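Side-chain contacts in M32 carboxypeptidase (Chitinophagaceae bacterium, PDB 7A03), which probably removes amino acids one at a time from the C-terminal end of peptides, as a metal-dependent carboxypeptidase of the M32 family: residues Q16-Q19 against K20-D23; P454-E457 against W458-N462. All coordinates share one frame; numbering follows the deposited sequence.

Interaction 1. Residues Q16-Q19 against K20-D23; sequences QKMQ and KIAD
The amides of Lys20 to Asp23 donate in turn to the carbonyls of Gln16 to Gln19, the i to i+4 pattern of an alpha-helix, here the long N-terminal helix 9-37 of this M32 peptidase. The bond from Ile21 N to Lys17 O spans 3.1 Å and is the straightest of the four, with 168° at the hydrogen; Ala22 N reaches Met18 O and Asp23 N reaches Gln19 O at 2.9 Å each. Between side chains the contact is light. Met18 SD approaches Ile21 CD1 at 4.3 Å, an apolar i to i+3 touch on the buried flank, where both residues also rest on Phe62 of helix 44-62. Ile21 has CG1 beside its backbone N (chi1 -69°), which lays that branch back over the preceding turn, with CG1 3.4 Å from Lys17 O. Lys20 puts CG anti to its backbone N instead and runs out extended, passing the amide of Gln16, whose NE2 is 4.2 Å from Lys20 CD. Lys17 leans onto Glu66, Leu67 and Leu70 of helix 65-74. A polar edge faces the loop at Tyr283, whose backbone O accepts from Gln19 NE2 and whose hydroxyl is hydrogen-bonded to Asp23 OD1, so one loop residue ties together two positions a turn apart. The Asp23 carboxylate carbon CG folds back to 3.2 Å from Gln19 O, the carbonyl that already receives Asp23 N.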
loop_
_atom_site.group_PDB
_atom_site.type_symbol
_atom_site.label_atom_id
_atom_site.label_comp_id
_atom_site.label_asym_id
_atom_site.label_seq_id
_atom_site.Cartn_x
_atom_site.Cartn_y
_atom_site.Cartn_z
ATOM N N GLN A 16 4.968 25.545 13.940
ATOM C CA GLN A 16 3.622 25.874 14.397
ATOM C C GLN A 16 2.625 25.791 13.242
ATOM O O GLN A 16 1.546 25.193 13.370
ATOM C CB GLN A 16 3.631 27.268 15.039
ATOM C CG GLN A 16 2.282 27.752 15.542
ATOM C CD GLN A 16 1.473 28.442 14.460
ATOM O OE1 GLN A 16 2.010 29.227 13.678
ATOM N NE2 GLN A 16 0.172 28.155 14.410
ATOM N N LYS A 17 2.994 26.349 12.084
ATOM C CA LYS A 17 2.080 26.303 10.942
ATOM C C LYS A 17 1.826 24.872 10.492
ATOM O O LYS A 17 0.676 24.485 10.210
ATOM C CB LYS A 17 2.633 27.133 9.789
ATOM C CG LYS A 17 2.632 28.626 10.055
ATOM C CD LYS A 17 3.297 29.372 8.909
ATOM C CE LYS A 17 3.314 30.869 9.166
ATOM N NZ LYS A 17 1.943 31.448 9.259
ATOM N N MET A 18 2.893 24.070 10.397
ATOM C CA MET A 18 2.740 22.696 9.934
ATOM C C MET A 18 1.953 21.864 10.934
ATOM O O MET A 18 1.184 20.979 10.550
ATOM C CB MET A 18 4.113 22.067 9.710
ATOM C CG MET A 18 4.943 22.755 8.636
ATOM S SD MET A 18 4.098 22.922 7.049
ATOM C CE MET A 18 4.109 21.214 6.514
ATOM N N GLN A 19 2.128 22.132 12.226
ATOM C CA GLN A 19 1.414 21.335 13.208
ATOM C C GLN A 19 -0.066 21.688 13.234
ATOM O O GLN A 19 -0.903 20.804 13.423
ATOM C CB GLN A 19 2.121 21.425 14.558
ATOM C CG GLN A 19 3.488 20.733 14.454
ATOM C CD GLN A 19 4.210 20.590 15.770
ATOM O OE1 GLN A 19 4.027 21.387 16.689
ATOM N NE2 GLN A 19 5.060 19.566 15.862
ATOM N N LYS A 20 -0.409 22.953 12.961
ATOM C CA LYS A 20 -1.818 23.323 12.810
ATOM C C LYS A 20 -2.449 22.604 11.617
ATOM O O LYS A 20 -3.547 22.019 11.719
ATOM C CB LYS A 20 -1.909 24.843 12.646
ATOM C CG LYS A 20 -3.303 25.386 12.367
ATOM C CD LYS A 20 -3.246 26.902 12.288
ATOM C CE LYS A 20 -4.553 27.472 11.781
ATOM N NZ LYS A 20 -4.462 28.956 11.644
ATOM N N ILE A 21 -1.741 22.605 10.476
ATOM C CA ILE A 21 -2.230 21.878 9.306
ATOM C C ILE A 21 -2.427 20.405 9.641
ATOM O O ILE A 21 -3.431 19.787 9.263
ATOM C CB ILE A 21 -1.259 22.059 8.126
ATOM C CG1 ILE A 21 -1.287 23.501 7.616
ATOM C CG2 ILE A 21 -1.587 21.087 6.992
ATOM C CD1 ILE A 21 -0.048 23.855 6.824
ATOM N N ALA A 22 -1.456 19.814 10.337
ATOM C CA ALA A 22 -1.553 18.403 10.689
ATOM C C ALA A 22 -2.732 18.142 11.618
ATOM O O ALA A 22 -3.381 17.097 11.523
ATOM C CB ALA A 22 -0.246 17.924 11.327
ATOM N N ASP A 23 -3.014 19.070 12.540
ATOM C CA ASP A 23 -4.183 18.917 13.402
ATOM C C ASP A 23 -5.457 18.832 12.579
ATOM O O ASP A 23 -6.323 17.981 12.841
ATOM C CB ASP A 23 -4.290 20.094 14.374
ATOM C CG ASP A 23 -3.261 20.050 15.467
ATOM O OD1 ASP A 23 -2.645 18.977 15.674
ATOM O OD2 ASP A 23 -3.061 21.080 16.138
#

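Interaction 2. Residues P454-E457 against W458-N462; sequences PLLE and WLRNN
Leu456 lies across the guanidinium of Arg460, one turn further along helix 453-462, with CD1 centred over one face 3.9 Å above the plane. The same methyl also meets the aliphatic part of the arginine, CD1 to Arg460 CG being 3.9 Å. A bend at chi2 (-80°) folds the arginine chain back so that its flat end reaches the leucine. Two polar bonds outside the pair fix that end: NE pairs with His464 ND1 and NH2 donates to Leu273 O. With an alanine here in place of Arg460, Leu456 CD1 is likely to lose the flat group it covers, and Leu273 O and His464 ND1 the partners that the arginine gives them. In the backbone, Arg460 N donates to Leu456 O at 2.8 Å. On the buried flank Leu455 CG meets Leu459 CD1 at 4.1 Å, while on the exposed side Glu457 CG brushes Asn461 ND2 at 3.7 Å. At the C-terminal end Asn462 turns back on Trp458: its ND2 gives a 2.9 Å hydrogen bond to Trp458 O and lies above one face of the indole toward the rim. Asn462 N also donates to Trp458 O, and the two donors reach it from opposite faces of the carbonyl plane. The helix is packed by Leu455 and Leu459 against Trp303 of helix 293-307, by Trp458 against Ile479 of helix 472-480, and by Pro454 against Ser446 of helix 443-448.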
loop_
_atom_site.group_PDB
_atom_site.type_symbol
_atom_site.label_atom_id
_atom_site.label_comp_id
_atom_site.label_asym_id
_atom_site.label_seq_id
_atom_site.Cartn_x
_atom_site.Cartn_y
_atom_site.Cartn_z
ATOM N N PRO A 454 12.922 -9.142 18.262
ATOM C CA PRO A 454 14.141 -8.795 17.509
ATOM C C PRO A 454 13.864 -8.220 16.131
ATOM O O PRO A 454 14.572 -7.300 15.695
ATOM C CB PRO A 454 14.923 -10.115 17.468
ATOM C CG PRO A 454 14.469 -10.825 18.706
ATOM C CD PRO A 454 12.996 -10.510 18.806
ATOM N N LEU A 455 12.821 -8.707 15.453
ATOM C CA LEU A 455 12.470 -8.147 14.152
ATOM C C LEU A 455 11.935 -6.724 14.292
ATOM O O LEU A 455 12.327 -5.828 13.525
ATOM C CB LEU A 455 11.455 -9.048 13.454
ATOM C CG LEU A 455 10.879 -8.444 12.173
ATOM C CD1 LEU A 455 11.949 -8.252 11.120
ATOM C CD2 LEU A 455 9.791 -9.330 11.663
ATOM N N LEU A 456 11.040 -6.496 15.271
ATOM C CA LEU A 456 10.500 -5.151 15.465
ATOM C C LEU A 456 11.615 -4.179 15.823
ATOM O O LEU A 456 11.654 -3.058 15.315
ATOM C CB LEU A 456 9.402 -5.143 16.533
ATOM C CG LEU A 456 8.822 -3.742 16.769
ATOM C CD1 LEU A 456 8.246 -3.174 15.491
ATOM C CD2 LEU A 456 7.767 -3.810 17.861
ATOM N N GLU A 457 12.535 -4.597 16.693
ATOM C CA GLU A 457 13.687 -3.767 17.021
ATOM C C GLU A 457 14.495 -3.411 15.776
ATOM O O GLU A 457 14.900 -2.253 15.598
ATOM C CB GLU A 457 14.560 -4.487 18.048
ATOM C CG GLU A 457 15.784 -3.696 18.462
ATOM C CD GLU A 457 16.672 -4.447 19.419
ATOM O OE1 GLU A 457 16.836 -5.676 19.253
ATOM O OE2 GLU A 457 17.192 -3.807 20.353
ATOM N N TRP A 458 14.763 -4.393 14.905
ATOM C CA TRP A 458 15.501 -4.080 13.681
ATOM C C TRP A 458 14.763 -3.042 12.835
ATOM O O TRP A 458 15.367 -2.081 12.330
ATOM C CB TRP A 458 15.767 -5.371 12.900
ATOM C CG TRP A 458 16.626 -5.178 11.701
ATOM C CD1 TRP A 458 17.995 -5.205 11.650
ATOM C CD2 TRP A 458 16.177 -4.948 10.360
ATOM N NE1 TRP A 458 18.420 -5.000 10.358
ATOM C CE2 TRP A 458 17.324 -4.834 9.549
ATOM C CE3 TRP A 458 14.913 -4.813 9.765
ATOM C CZ2 TRP A 458 17.248 -4.607 8.184
ATOM C CZ3 TRP A 458 14.839 -4.591 8.402
ATOM C CH2 TRP A 458 16.006 -4.482 7.627
ATOM N N LEU A 459 13.454 -3.207 12.686
ATOM C CA LEU A 459 12.674 -2.235 11.926
ATOM C C LEU A 459 12.696 -0.862 12.590
ATOM O O LEU A 459 12.747 0.167 11.908
ATOM C CB LEU A 459 11.246 -2.746 11.765
ATOM C CG LEU A 459 11.094 -4.024 10.940
ATOM C CD1 LEU A 459 9.690 -4.605 11.154
ATOM C CD2 LEU A 459 11.369 -3.764 9.458
ATOM N N ARG A 460 12.618 -0.833 13.925
ATOM C CA ARG A 460 12.580 0.424 14.654
ATOM C C ARG A 460 13.924 1.135 14.635
ATOM O O ARG A 460 13.966 2.353 14.825
ATOM C CB ARG A 460 12.150 0.160 16.096
ATOM C CG ARG A 460 10.670 -0.148 16.241
ATOM C CD ARG A 460 9.830 1.143 16.219
ATOM N NE ARG A 460 8.418 0.867 15.992
ATOM C CZ ARG A 460 7.568 0.494 16.940
ATOM N NH1 ARG A 460 7.977 0.371 18.195
ATOM N NH2 ARG A 460 6.304 0.272 16.635
ATOM N N ASN A 461 15.025 0.401 14.425
ATOM C CA ASN A 461 16.343 1.016 14.277
ATOM C C ASN A 461 16.671 1.395 12.838
ATOM O O ASN A 461 17.463 2.324 12.613
ATOM C CB ASN A 461 17.436 0.079 14.798
ATOM C CG ASN A 461 17.371 -0.099 16.307
ATOM O OD1 ASN A 461 16.845 0.751 17.020
ATOM N ND2 ASN A 461 17.918 -1.200 16.795
ATOM N N ASN A 462 16.081 0.711 11.858
ATOM C CA ASN A 462 16.469 0.902 10.469
ATOM C C ASN A 462 15.467 1.652 9.611
ATOM O O ASN A 462 15.883 2.266 8.627
ATOM C CB ASN A 462 16.774 -0.444 9.810
ATOM C CG ASN A 462 18.106 -0.994 10.239
ATOM O OD1 ASN A 462 19.146 -0.630 9.683
ATOM N ND2 ASN A 462 18.090 -1.858 11.250
#

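How the interactions relate
Interactions 1 and 2 are both local, within single helices near opposite ends of the sequence, and they do not touch: their centres are 29 Å apart and their nearest atoms about 19 Å. Those centres are about 25 Å and 20 Å respectively from the centre of the chain, and each contact has both buried and exposed residues. The helix 258-277 carries an HExxH pattern, His267, Glu268 and His271, consistent with the zinc-binding motif of M32 peptidases, although no metal is bound to it here. Interaction 2 has a direct link to that helix through Arg460 and Leu273 O, whereas residues 16-23 pair with Tyr283, in the loop that follows it.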